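Local coordinates for protein NADP-dependent 2-hydroxyacid dehydrogenase (Rhizobium etli, PDB 4XCV) that probably catalyses the reversible NADP(H)-dependent interconversion of 2-hydroxyacids and 2-oxoacids, and binds NADPH in the cleft between its two domains, at residues Glu298-Arg303 / Pro309-Ile314; Thr48-Leu53 / Ala302-Gly307; Ile134-Ala139 / Asp222-Gln227; Val245-Val248 / Thr252-Gly255; Arg21-Ala26 / Arg30-Leu35. One frame throughout, in Å; residues are numbered along the deposited sequence.

Contact 1 (Glu298-Arg303 / Pro309-Ile314); sequences EMQIAR and PLQFVI
The amide of Q311 and the guanidinium of R303 lie flat against one another where the loop 309-314 folds back along helix 292-305, though the two side chains cross at about a right angle. The long arginine can be followed outward. CB and CG leave the helix toward the loop, R303 CD comes to 3.7 Å from Q311 OE1, and a bend at chi3 (62°) then turns the guanidinium edge-on to P309 O. R303 NE reaches P309 O at 2.9 Å and R303 NH2 reaches the same P309 O at 2.9 Å, a side-on grip by two nitrogens on one carbonyl. Over one face sits the Q311 amide, its NE2 3.5 Å from R303 CZ and the two planes only 4° apart. NH1 lies against this amide too, near its NE2, and makes a long, weak ion pair with E308. Q300, a turn earlier, takes hold of both the backbone and the side chain of Q311. Q300 OE1 takes the Q311 N-H at 2.9 Å, nearly straight but from above the carbonyl plane, and Q300 NE2 gives to Q311 OE1 at 3.0 Å, in plane on a lone pair. A leucine in place of R303 would probably leave P309 O without both these donors and the Q311 amide without its flat partner. Side chains of the helix thus satisfy the backbone groups P309 O and Q311 N, fixing the chain by polar bonds as it runs on toward the NADPH.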
# COMPACT_ATOMS: atom_id res chain seq x y z
N GLU A 298 -15.17 -14.63 25.25
CA GLU A 298 -16.28 -14.14 26.07
C GLU A 298 -17.56 -13.92 25.23
O GLU A 298 -18.65 -14.27 25.68
CB GLU A 298 -15.87 -12.85 26.78
CG GLU A 298 -14.83 -13.05 27.88
CD GLU A 298 -14.16 -11.73 28.24
OE1 GLU A 298 -14.54 -10.65 27.66
OE2 GLU A 298 -13.25 -11.73 29.10
N MET A 299 -17.40 -13.34 24.07
CA MET A 299 -18.53 -13.06 23.19
C MET A 299 -19.16 -14.35 22.72
O MET A 299 -20.39 -14.45 22.64
CB MET A 299 -18.10 -12.25 21.98
CG MET A 299 -19.08 -12.25 20.84
SD MET A 299 -18.59 -11.00 19.67
CE MET A 299 -16.88 -10.98 19.84
N GLN A 300 -18.34 -15.34 22.35
CA GLN A 300 -18.91 -16.62 21.90
C GLN A 300 -19.61 -17.37 23.00
O GLN A 300 -20.63 -18.02 22.79
CB GLN A 300 -17.84 -17.47 21.19
CG GLN A 300 -17.32 -16.81 19.92
CD GLN A 300 -18.39 -16.60 18.87
OE1 GLN A 300 -19.27 -17.43 18.70
NE2 GLN A 300 -18.35 -15.48 18.21
N ILE A 301 -19.06 -17.28 24.22
CA ILE A 301 -19.74 -17.87 25.39
C ILE A 301 -21.09 -17.20 25.57
O ILE A 301 -22.08 -17.91 25.85
CB ILE A 301 -18.85 -17.73 26.64
CG1 ILE A 301 -17.70 -18.71 26.56
CG2 ILE A 301 -19.65 -17.99 27.93
CD1 ILE A 301 -16.62 -18.53 27.63
N ALA A 302 -21.14 -15.86 25.44
CA ALA A 302 -22.42 -15.15 25.62
C ALA A 302 -23.43 -15.65 24.59
O ALA A 302 -24.58 -15.92 24.94
CB ALA A 302 -22.24 -13.66 25.52
N ARG A 303 -23.02 -15.78 23.34
CA ARG A 303 -23.93 -16.29 22.31
C ARG A 303 -24.39 -17.69 22.68
O ARG A 303 -25.59 -17.99 22.64
CB ARG A 303 -23.24 -16.38 20.97
CG ARG A 303 -22.99 -15.04 20.33
CD ARG A 303 -22.21 -15.18 19.04
NE ARG A 303 -22.94 -15.98 18.07
CZ ARG A 303 -23.84 -15.50 17.24
NH1 ARG A 303 -24.15 -14.19 17.20
NH2 ARG A 303 -24.53 -16.34 16.44
N PRO A 309 -26.06 -19.81 17.82
CA PRO A 309 -24.96 -20.58 17.26
C PRO A 309 -23.61 -19.99 17.55
O PRO A 309 -23.43 -18.78 17.44
CB PRO A 309 -25.19 -20.52 15.73
CG PRO A 309 -26.51 -19.94 15.56
CD PRO A 309 -26.96 -19.27 16.80
N LEU A 310 -22.65 -20.84 17.85
CA LEU A 310 -21.26 -20.44 17.85
C LEU A 310 -20.84 -20.04 16.46
O LEU A 310 -21.33 -20.63 15.46
CB LEU A 310 -20.38 -21.55 18.31
CG LEU A 310 -20.50 -21.97 19.77
CD1 LEU A 310 -19.94 -23.39 19.96
CD2 LEU A 310 -19.84 -21.00 20.75
N GLN A 311 -19.98 -19.06 16.37
CA GLN A 311 -19.40 -18.63 15.09
C GLN A 311 -17.98 -19.18 14.95
O GLN A 311 -17.32 -19.51 15.92
CB GLN A 311 -19.41 -17.10 15.03
CG GLN A 311 -20.81 -16.52 15.07
CD GLN A 311 -20.87 -15.05 15.27
OE1 GLN A 311 -20.11 -14.46 16.03
NE2 GLN A 311 -21.84 -14.43 14.58
N PHE A 312 -17.49 -19.24 13.72
CA PHE A 312 -16.09 -19.60 13.44
C PHE A 312 -15.77 -21.03 13.88
O PHE A 312 -14.64 -21.32 14.29
CB PHE A 312 -15.10 -18.59 14.06
CG PHE A 312 -15.50 -17.16 13.86
CD1 PHE A 312 -15.57 -16.61 12.58
CD2 PHE A 312 -15.87 -16.39 14.94
CE1 PHE A 312 -15.96 -15.30 12.43
CE2 PHE A 312 -16.24 -15.08 14.78
CZ PHE A 312 -16.31 -14.55 13.53
N VAL A 313 -16.75 -21.90 13.78
CA VAL A 313 -16.58 -23.30 14.12
C VAL A 313 -15.85 -23.99 12.99
O VAL A 313 -16.21 -23.80 11.81
CB VAL A 313 -17.90 -24.00 14.41
CG1 VAL A 313 -17.71 -25.48 14.72
CG2 VAL A 313 -18.65 -23.30 15.55
N ILE A 314 -14.84 -24.74 13.32
CA ILE A 314 -14.12 -25.41 12.27
C ILE A 314 -14.84 -26.65 11.79
O ILE A 314 -15.61 -27.34 12.49
CB ILE A 314 -12.71 -25.67 12.66
CG1 ILE A 314 -12.66 -26.70 13.74
CG2 ILE A 314 -11.99 -24.35 13.04
CD1 ILE A 314 -12.28 -28.05 13.25

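Contact 2 (Thr48-Leu53 / Ala302-Gly307); sequences TEYALL and ARFERG
E305 OE2 is gripped by three groups: the hydroxyl of Y50, whose OH donates to it at 2.8 Å, and salt bridges from R5 and R30. The contact ties an inner strand of the parallel five-stranded alpha/beta sheet, 50-54, to the last turn of helix 292-305, which packs on that sheet. The tyrosine meets the carboxylate oxygen on its anti side, 20° out of the carboxylate plane, and the oxygen lies at the edge of the phenol ring. Both arginines bring positive charge to the same atom, which is likely to keep the carboxylate ionised. A second acid stands nearby, E49 OE1 being 4.2 Å from E305 OE2; R5, which also bridges E49 OE1, probably eases this approach, and K68 pairs with the other oxygen of E49. E49 CB meanwhile lies over a face of the Y50 ring. Beside the polar end comes the apolar one. F304, its CG anti to the backbone N (chi1 -169°), turns its ring toward the tyrosine, and the two rings meet obliquely, the planes 84° apart and the centroids 6.0 Å apart. A phenylalanine in place of Y50 would probably leave E305 OE2 with its two arginines but no hydroxyl donor, and take away the oxygen that lies against the edge of F304. The nearest approach of the two rings' carbons is Y50 CE1 to F304 CD2, 3.9 Å.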
# COMPACT_ATOMS: atom_id res chain seq x y z
N THR A 48 -15.94 -28.08 34.34
CA THR A 48 -15.47 -27.17 33.30
C THR A 48 -16.23 -27.36 32.00
O THR A 48 -16.33 -28.47 31.52
CB THR A 48 -13.96 -27.39 33.10
OG1 THR A 48 -13.32 -27.34 34.38
CG2 THR A 48 -13.41 -26.33 32.12
N GLU A 49 -16.75 -26.25 31.47
CA GLU A 49 -17.55 -26.21 30.23
C GLU A 49 -16.75 -25.77 29.04
O GLU A 49 -17.02 -26.22 27.91
CB GLU A 49 -18.71 -25.20 30.38
CG GLU A 49 -19.61 -25.46 31.53
CD GLU A 49 -20.71 -24.46 31.58
OE1 GLU A 49 -20.49 -23.29 31.91
OE2 GLU A 49 -21.82 -24.88 31.20
N TYR A 50 -15.84 -24.81 29.23
CA TYR A 50 -15.15 -24.18 28.10
C TYR A 50 -13.66 -24.26 28.34
O TYR A 50 -13.19 -24.00 29.47
CB TYR A 50 -15.57 -22.72 27.96
CG TYR A 50 -17.06 -22.50 28.00
CD1 TYR A 50 -17.89 -23.08 27.04
CD2 TYR A 50 -17.64 -21.74 28.98
CE1 TYR A 50 -19.26 -22.89 27.08
CE2 TYR A 50 -19.00 -21.53 29.02
CZ TYR A 50 -19.82 -22.11 28.08
OH TYR A 50 -21.19 -21.89 28.10
N ALA A 51 -12.90 -24.56 27.29
CA ALA A 51 -11.44 -24.59 27.36
C ALA A 51 -10.88 -23.75 26.23
O ALA A 51 -11.25 -23.95 25.06
CB ALA A 51 -10.93 -25.99 27.27
N LEU A 52 -9.93 -22.89 26.55
CA LEU A 52 -9.17 -22.05 25.63
C LEU A 52 -7.77 -22.65 25.58
O LEU A 52 -7.05 -22.65 26.59
CB LEU A 52 -9.16 -20.62 26.15
CG LEU A 52 -8.28 -19.63 25.42
CD1 LEU A 52 -8.57 -19.59 23.93
CD2 LEU A 52 -8.42 -18.27 26.08
N LEU A 53 -7.40 -23.19 24.41
CA LEU A 53 -6.24 -24.04 24.26
C LEU A 53 -5.33 -23.60 23.14
O LEU A 53 -5.76 -23.27 22.02
CB LEU A 53 -6.77 -25.47 23.97
CG LEU A 53 -7.75 -26.10 24.98
CD1 LEU A 53 -8.06 -27.54 24.56
CD2 LEU A 53 -7.21 -26.07 26.38
N ALA A 302 -21.14 -15.86 25.44
CA ALA A 302 -22.42 -15.15 25.62
C ALA A 302 -23.43 -15.65 24.59
O ALA A 302 -24.58 -15.92 24.94
CB ALA A 302 -22.24 -13.66 25.52
N ARG A 303 -23.02 -15.78 23.34
CA ARG A 303 -23.93 -16.29 22.31
C ARG A 303 -24.39 -17.69 22.68
O ARG A 303 -25.59 -17.99 22.64
CB ARG A 303 -23.24 -16.38 20.97
CG ARG A 303 -22.99 -15.04 20.33
CD ARG A 303 -22.21 -15.18 19.04
NE ARG A 303 -22.94 -15.98 18.07
CZ ARG A 303 -23.84 -15.50 17.24
NH1 ARG A 303 -24.15 -14.19 17.20
NH2 ARG A 303 -24.53 -16.34 16.44
N PHE A 304 -23.44 -18.53 23.05
CA PHE A 304 -23.76 -19.94 23.39
C PHE A 304 -24.77 -20.03 24.55
O PHE A 304 -25.72 -20.82 24.51
CB PHE A 304 -22.48 -20.68 23.76
CG PHE A 304 -22.62 -22.18 23.88
CD1 PHE A 304 -22.72 -22.99 22.77
CD2 PHE A 304 -22.56 -22.77 25.10
CE1 PHE A 304 -22.81 -24.37 22.90
CE2 PHE A 304 -22.62 -24.16 25.24
CZ PHE A 304 -22.74 -24.95 24.14
N GLU A 305 -24.60 -19.17 25.54
CA GLU A 305 -25.45 -19.14 26.75
C GLU A 305 -26.82 -18.49 26.50
O GLU A 305 -27.77 -18.69 27.29
CB GLU A 305 -24.69 -18.53 27.92
CG GLU A 305 -23.55 -19.48 28.32
CD GLU A 305 -22.71 -19.05 29.50
OE1 GLU A 305 -22.84 -17.90 29.97
OE2 GLU A 305 -21.86 -19.89 29.88
N ARG A 306 -26.96 -17.73 25.39
CA ARG A 306 -28.30 -17.27 24.92
C ARG A 306 -28.93 -18.30 23.98
O ARG A 306 -30.06 -18.10 23.48
CB ARG A 306 -28.19 -15.85 24.26
CG ARG A 306 -27.86 -14.68 25.18
CD ARG A 306 -28.17 -13.26 24.61
NE ARG A 306 -27.52 -13.16 23.34
CZ ARG A 306 -26.28 -12.71 23.17
NH1 ARG A 306 -25.64 -12.02 24.12
NH2 ARG A 306 -25.73 -12.88 21.97
N GLY A 307 -28.26 -19.43 23.71
CA GLY A 307 -28.78 -20.46 22.80
C GLY A 307 -28.55 -20.22 21.33
O GLY A 307 -29.10 -20.97 20.47

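Contact 3 (Ile134-Ala139 / Asp222-Gln227); sequences IAPEAA and DGALGQ
P136 presses on A224, methyl and carbonyl oxygen together, and this is the tight part of a meeting between two surface loops of the Rossmann-type, NAD-binding domain. One loop leads into strand 142-146 and the other into strand 229-232, two strands of the same parallel sheet. The proline side chain points toward the turn. P136 CG comes to 4.0 Å from A224 CB, with P136 CB almost as close to that methyl, so one edge of the ring rests on the alanine. The loose side begins at L225, whose branch extends until L225 CD2 stands 4.4 Å from P136 CG, at the limit of van der Waals contact, and it continues on the solvent-facing outside of A224. No hydrogen bond crosses, and about 101 Å² is buried in all. The alanine is carried by a type I beta turn from G223 to G226, closed by the bond from G226 N to G223 O. Behind the proline the surroundings are fuller, for P136 also packs on L115 of helix 100-116 and on V141. The loop 134-139 meets the second subunit as well, where A138 N bonds to E105 of that neighbouring chain. Beside the methyl, P136 CG lies 3.7 Å from A224 O.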
# COMPACT_ATOMS: atom_id res chain seq x y z
N ILE A 134 10.68 2.11 -14.03
CA ILE A 134 9.40 1.94 -14.75
C ILE A 134 8.57 0.95 -14.00
O ILE A 134 9.04 -0.15 -13.68
CB ILE A 134 9.67 1.39 -16.17
CG1 ILE A 134 10.55 2.33 -16.93
CG2 ILE A 134 8.34 1.12 -16.85
CD1 ILE A 134 9.97 3.71 -17.11
N ALA A 135 7.31 1.29 -13.71
CA ALA A 135 6.40 0.33 -13.12
C ALA A 135 5.10 0.38 -13.89
O ALA A 135 4.62 1.44 -14.26
CB ALA A 135 6.14 0.66 -11.68
N PRO A 136 4.54 -0.79 -14.14
CA PRO A 136 3.24 -0.79 -14.77
C PRO A 136 2.15 -0.35 -13.79
O PRO A 136 2.33 -0.48 -12.58
CB PRO A 136 3.01 -2.27 -15.10
CG PRO A 136 3.80 -3.03 -14.13
CD PRO A 136 4.94 -2.12 -13.68
N GLU A 137 1.05 0.20 -14.29
CA GLU A 137 -0.08 0.46 -13.36
C GLU A 137 -0.65 -0.87 -12.86
O GLU A 137 -0.48 -1.95 -13.47
CB GLU A 137 -1.16 1.33 -13.98
CG GLU A 137 -2.02 0.72 -15.03
CD GLU A 137 -3.10 1.74 -15.41
OE1 GLU A 137 -4.07 1.97 -14.66
OE2 GLU A 137 -3.00 2.37 -16.51
N ALA A 138 -1.26 -0.82 -11.68
CA ALA A 138 -1.79 -1.99 -11.03
C ALA A 138 -2.72 -2.78 -11.94
O ALA A 138 -2.70 -3.99 -11.87
CB ALA A 138 -2.50 -1.61 -9.76
N ALA A 139 -3.51 -2.08 -12.75
CA ALA A 139 -4.46 -2.79 -13.63
C ALA A 139 -3.82 -3.74 -14.62
O ALA A 139 -4.48 -4.66 -15.13
CB ALA A 139 -5.35 -1.80 -14.34
N ASP A 222 5.09 -14.27 -18.65
CA ASP A 222 5.19 -13.21 -19.63
C ASP A 222 4.33 -12.01 -19.24
O ASP A 222 3.80 -11.31 -20.10
CB ASP A 222 4.84 -13.73 -21.03
CG ASP A 222 3.38 -14.21 -21.16
OD1 ASP A 222 2.65 -14.30 -20.14
OD2 ASP A 222 2.98 -14.51 -22.31
N GLY A 223 4.23 -11.79 -17.93
CA GLY A 223 3.43 -10.71 -17.38
C GLY A 223 4.14 -9.37 -17.22
O GLY A 223 5.33 -9.21 -17.50
N ALA A 224 3.39 -8.39 -16.73
CA ALA A 224 3.85 -7.00 -16.70
C ALA A 224 4.96 -6.73 -15.70
O ALA A 224 5.68 -5.74 -15.89
CB ALA A 224 2.65 -6.07 -16.47
N LEU A 225 5.14 -7.60 -14.71
CA LEU A 225 6.30 -7.54 -13.80
C LEU A 225 7.53 -8.21 -14.28
O LEU A 225 8.58 -8.19 -13.58
CB LEU A 225 6.00 -8.23 -12.45
CG LEU A 225 4.82 -7.69 -11.73
CD1 LEU A 225 4.52 -8.56 -10.51
CD2 LEU A 225 5.03 -6.24 -11.35
N GLY A 226 7.44 -8.92 -15.42
CA GLY A 226 8.60 -9.63 -15.92
C GLY A 226 8.65 -11.04 -15.39
O GLY A 226 8.53 -12.02 -16.16
N GLN A 227 8.86 -11.15 -14.08
CA GLN A 227 8.92 -12.43 -13.37
C GLN A 227 7.89 -12.38 -12.25
O GLN A 227 7.69 -11.33 -11.64
CB GLN A 227 10.29 -12.69 -12.80
CG GLN A 227 11.39 -12.82 -13.88
CD GLN A 227 12.80 -12.53 -13.36
OE1 GLN A 227 13.03 -11.56 -12.63
NE2 GLN A 227 13.77 -13.33 -13.79

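Contact 4 (Val245-Val248 / Thr252-Gly255); sequences VSAV and TLGG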
# COMPACT_ATOMS: atom_id res chain seq x y z
N VAL A 245 14.18 -20.03 -2.50
CA VAL A 245 15.52 -19.57 -2.73
C VAL A 245 15.98 -19.92 -4.16
O VAL A 245 16.49 -19.07 -4.88
CB VAL A 245 16.50 -20.16 -1.70
CG1 VAL A 245 17.95 -19.76 -1.98
CG2 VAL A 245 16.13 -19.74 -0.28
N SER A 246 15.83 -21.17 -4.57
CA SER A 246 16.24 -21.57 -5.91
C SER A 246 15.49 -20.82 -6.99
O SER A 246 16.07 -20.44 -7.99
CB SER A 246 16.08 -23.08 -6.07
OG SER A 246 17.01 -23.78 -5.24
N ALA A 247 14.18 -20.64 -6.78
CA ALA A 247 13.34 -19.97 -7.79
C ALA A 247 13.75 -18.51 -7.96
O ALA A 247 13.77 -17.99 -9.10
CB ALA A 247 11.87 -20.10 -7.44
N VAL A 248 14.08 -17.83 -6.86
CA VAL A 248 14.53 -16.44 -6.98
C VAL A 248 15.90 -16.38 -7.64
O VAL A 248 16.13 -15.58 -8.52
CB VAL A 248 14.55 -15.71 -5.63
CG1 VAL A 248 15.19 -14.35 -5.76
CG2 VAL A 248 13.14 -15.56 -5.11
N THR A 252 12.96 -17.78 -11.81
CA THR A 252 11.55 -18.25 -11.86
C THR A 252 10.63 -17.29 -11.08
O THR A 252 9.53 -16.96 -11.54
CB THR A 252 11.45 -19.68 -11.36
OG1 THR A 252 12.26 -20.54 -12.20
CG2 THR A 252 10.00 -20.21 -11.38
N LEU A 253 11.09 -16.85 -9.91
CA LEU A 253 10.40 -15.82 -9.16
C LEU A 253 11.20 -14.55 -9.25
O LEU A 253 12.45 -14.57 -9.13
CB LEU A 253 10.24 -16.19 -7.69
CG LEU A 253 9.28 -17.33 -7.38
CD1 LEU A 253 9.33 -17.66 -5.90
CD2 LEU A 253 7.85 -16.99 -7.77
N GLY A 254 10.49 -13.45 -9.50
CA GLY A 254 11.11 -12.13 -9.47
C GLY A 254 11.34 -11.61 -8.06
O GLY A 254 12.22 -10.76 -7.87
N GLY A 255 10.66 -12.17 -7.08
CA GLY A 255 10.80 -11.76 -5.70
C GLY A 255 9.74 -12.45 -4.87
O GLY A 255 8.98 -13.32 -5.33
O HOH W 1 14.75 -13.22 -9.20
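A247 points at L253, whose branch comes alongside it, where helix 241-250 ends and the chain doubles back toward the next strand. The methyl of A247 meets the fork of the leucine side chain, L253 CG and CD1 both 3.8 Å from A247 CB. Leucine CG lies anti to its own carbonyl carbon (chi1 -70°), which carries the branch alongside the helix and over the alanine. V248 crosses L253 at about a right angle: V248 CG2 touches L253 CB, 3.9 Å away, while the base of T252, through its CB, rests 4.0 Å from A247 CB. Alanine and leucine thus mesh near the tip, valine and leucine at the root. One backbone hydrogen bond, with a CA-H...O contact beside it, accompanies this packing. L253 N donates to A247 O at 3.0 Å, almost straight at 170° though well above the carbonyl plane, and V248 CA-H points at L253 O. One water lies within hydrogen-bonding distance of both V248 O and L253 O. F216 of helix 213-216 packs on A247, T252 and L253 alike, and V248 leans on L275. G254 and G255 then pair by backbone bonds with P228 and F230, leading into strand 255-258 beside strand 229-232 in the parallel sheet.

Contact 5 (Arg21-Ala26 / Arg30-Leu35); sequences RVLKTA and RGSINL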
# COMPACT_ATOMS: atom_id res chain seq x y z
N ARG A 21 -1.67 -11.44 33.38
CA ARG A 21 -2.20 -10.10 33.45
C ARG A 21 -3.55 -9.95 32.80
O ARG A 21 -4.48 -9.39 33.40
CB ARG A 21 -1.22 -9.08 32.83
CG ARG A 21 -1.66 -7.63 33.01
CD ARG A 21 -0.66 -6.63 32.45
NE ARG A 21 0.61 -6.82 33.13
CZ ARG A 21 1.68 -7.33 32.54
NH1 ARG A 21 1.63 -7.67 31.27
NH2 ARG A 21 2.79 -7.50 33.24
N VAL A 22 -3.72 -10.44 31.57
CA VAL A 22 -5.02 -10.38 30.91
C VAL A 22 -6.07 -11.09 31.70
O VAL A 22 -7.20 -10.64 31.82
CB VAL A 22 -5.02 -10.99 29.47
CG1 VAL A 22 -6.39 -10.84 28.80
CG2 VAL A 22 -3.96 -10.34 28.62
N LEU A 23 -5.71 -12.24 32.27
CA LEU A 23 -6.71 -12.99 32.98
C LEU A 23 -7.24 -12.29 34.21
O LEU A 23 -8.29 -12.67 34.72
CB LEU A 23 -6.22 -14.39 33.32
CG LEU A 23 -6.06 -15.32 32.13
CD1 LEU A 23 -5.47 -16.61 32.64
CD2 LEU A 23 -7.38 -15.53 31.40
N LYS A 24 -6.55 -11.27 34.74
CA LYS A 24 -7.05 -10.47 35.87
C LYS A 24 -8.38 -9.84 35.57
O LYS A 24 -9.15 -9.61 36.48
CB LYS A 24 -6.12 -9.30 36.22
CG LYS A 24 -4.76 -9.67 36.78
CD LYS A 24 -3.95 -8.41 37.04
CE LYS A 24 -2.55 -8.79 37.47
NZ LYS A 24 -2.56 -9.28 38.87
N THR A 25 -8.63 -9.52 34.30
CA THR A 25 -9.86 -8.80 33.93
C THR A 25 -10.78 -9.59 33.00
O THR A 25 -11.84 -9.08 32.60
CB THR A 25 -9.55 -7.44 33.30
OG1 THR A 25 -8.71 -7.54 32.15
CG2 THR A 25 -8.90 -6.51 34.36
N ALA A 26 -10.41 -10.80 32.67
CA ALA A 26 -11.18 -11.61 31.74
C ALA A 26 -12.19 -12.48 32.48
O ALA A 26 -12.02 -12.90 33.63
CB ALA A 26 -10.28 -12.52 30.94
N ARG A 30 -17.03 -15.39 36.07
CA ARG A 30 -16.75 -16.77 36.41
C ARG A 30 -15.30 -17.11 36.75
O ARG A 30 -15.06 -18.07 37.41
CB ARG A 30 -17.27 -17.69 35.30
CG ARG A 30 -16.59 -17.47 33.96
CD ARG A 30 -17.38 -18.12 32.85
NE ARG A 30 -18.60 -17.37 32.58
CZ ARG A 30 -19.64 -17.84 31.90
NH1 ARG A 30 -19.67 -19.07 31.45
NH2 ARG A 30 -20.66 -17.05 31.70
N GLY A 31 -14.36 -16.32 36.27
CA GLY A 31 -12.94 -16.60 36.46
C GLY A 31 -12.40 -17.59 35.48
O GLY A 31 -13.06 -18.02 34.52
N SER A 32 -11.13 -17.92 35.72
CA SER A 32 -10.38 -18.81 34.85
C SER A 32 -9.52 -19.73 35.66
O SER A 32 -9.17 -19.47 36.83
CB SER A 32 -9.53 -18.03 33.85
OG SER A 32 -8.71 -17.10 34.50
N ILE A 33 -9.13 -20.82 35.00
CA ILE A 33 -8.16 -21.81 35.52
C ILE A 33 -6.95 -21.75 34.60
O ILE A 33 -7.00 -22.27 33.46
CB ILE A 33 -8.71 -23.24 35.54
CG1 ILE A 33 -9.98 -23.30 36.36
CG2 ILE A 33 -7.66 -24.18 36.14
CD1 ILE A 33 -10.66 -24.65 36.40
N ASN A 34 -5.88 -21.11 35.04
CA ASN A 34 -4.69 -20.98 34.23
C ASN A 34 -3.82 -22.22 34.47
O ASN A 34 -3.23 -22.36 35.54
CB ASN A 34 -3.95 -19.70 34.56
CG ASN A 34 -2.75 -19.49 33.69
OD1 ASN A 34 -2.39 -20.34 32.87
ND2 ASN A 34 -2.13 -18.32 33.85
N LEU A 35 -3.71 -23.10 33.47
CA LEU A 35 -2.92 -24.33 33.63
C LEU A 35 -1.43 -24.06 33.76
O LEU A 35 -0.69 -25.00 34.17
CB LEU A 35 -3.18 -25.29 32.48
CG LEU A 35 -4.38 -26.22 32.72
CD1 LEU A 35 -4.51 -27.29 31.66
CD2 LEU A 35 -4.26 -26.95 34.05
O HOH W 2 -9.95 -14.74 34.46
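The 21-26 segment, at the end region of helix 16-23, passes strand 32-34 with L23 and S32 nearest, their CA atoms 7.1 Å apart, and no direct hydrogen bond joins the two backbones. L23 does most of the touching. Its CB points toward the strand, and S32 OG lies against the side of the L23 isobutyl group, L23 CD2 at 3.7 Å and L23 CD1 at 3.8 Å from the oxygen. The second of these methyls reaches farther along the strand to the asparagine, L23 CD1 standing 3.9 Å from N34 CB, where the two side chains cross at about a right angle. The pair belongs to a beta-alpha-beta unit of the parallel five-stranded sheet, in which strand 8-12, helix 16-23 and strand 32-34 follow one another and the last of these is an outer strand of the sheet in this chain. A water links the two segments. It donates to L23 O at 2.7 Å and to A26 O at 2.9 Å, and accepts from S32 OG at 2.7 Å. The serine hydroxyl sits between its backbone N and carbonyl carbon, a chi1 of 54° that turns OG toward both the water and the leucine methyls. N34 OD1 is bonded to the amide of A36, fixing the amide group beyond the leucine methyl. L23 also packs on F294 of helix 292-305.

Contacts 1, 2 and 5 gather on one side of the molecule around helix 292-305 and the five-stranded sheet, whereas contacts 3 and 4 lie on the opposite side in the nucleotide-binding domain; centres of contacts 2 and 3 are about 50 Å apart. Contacts 1 and 2 share A302 and R303, and a salt bridge joins contact 2 to contact 5. Contact 4 is buried, contact 2 partly so, and contacts 1, 3 and 5 are at the surface. Chemistry varies accordingly: side-chain bonds to backbone and amide in 1, concentrated charge in 2, bare apolar touch in 3, one backbone bond with methyl packing in 4, and leucine packing with a water held by a serine in 5. Contacts 3 and 4 meet at Q227 and G254.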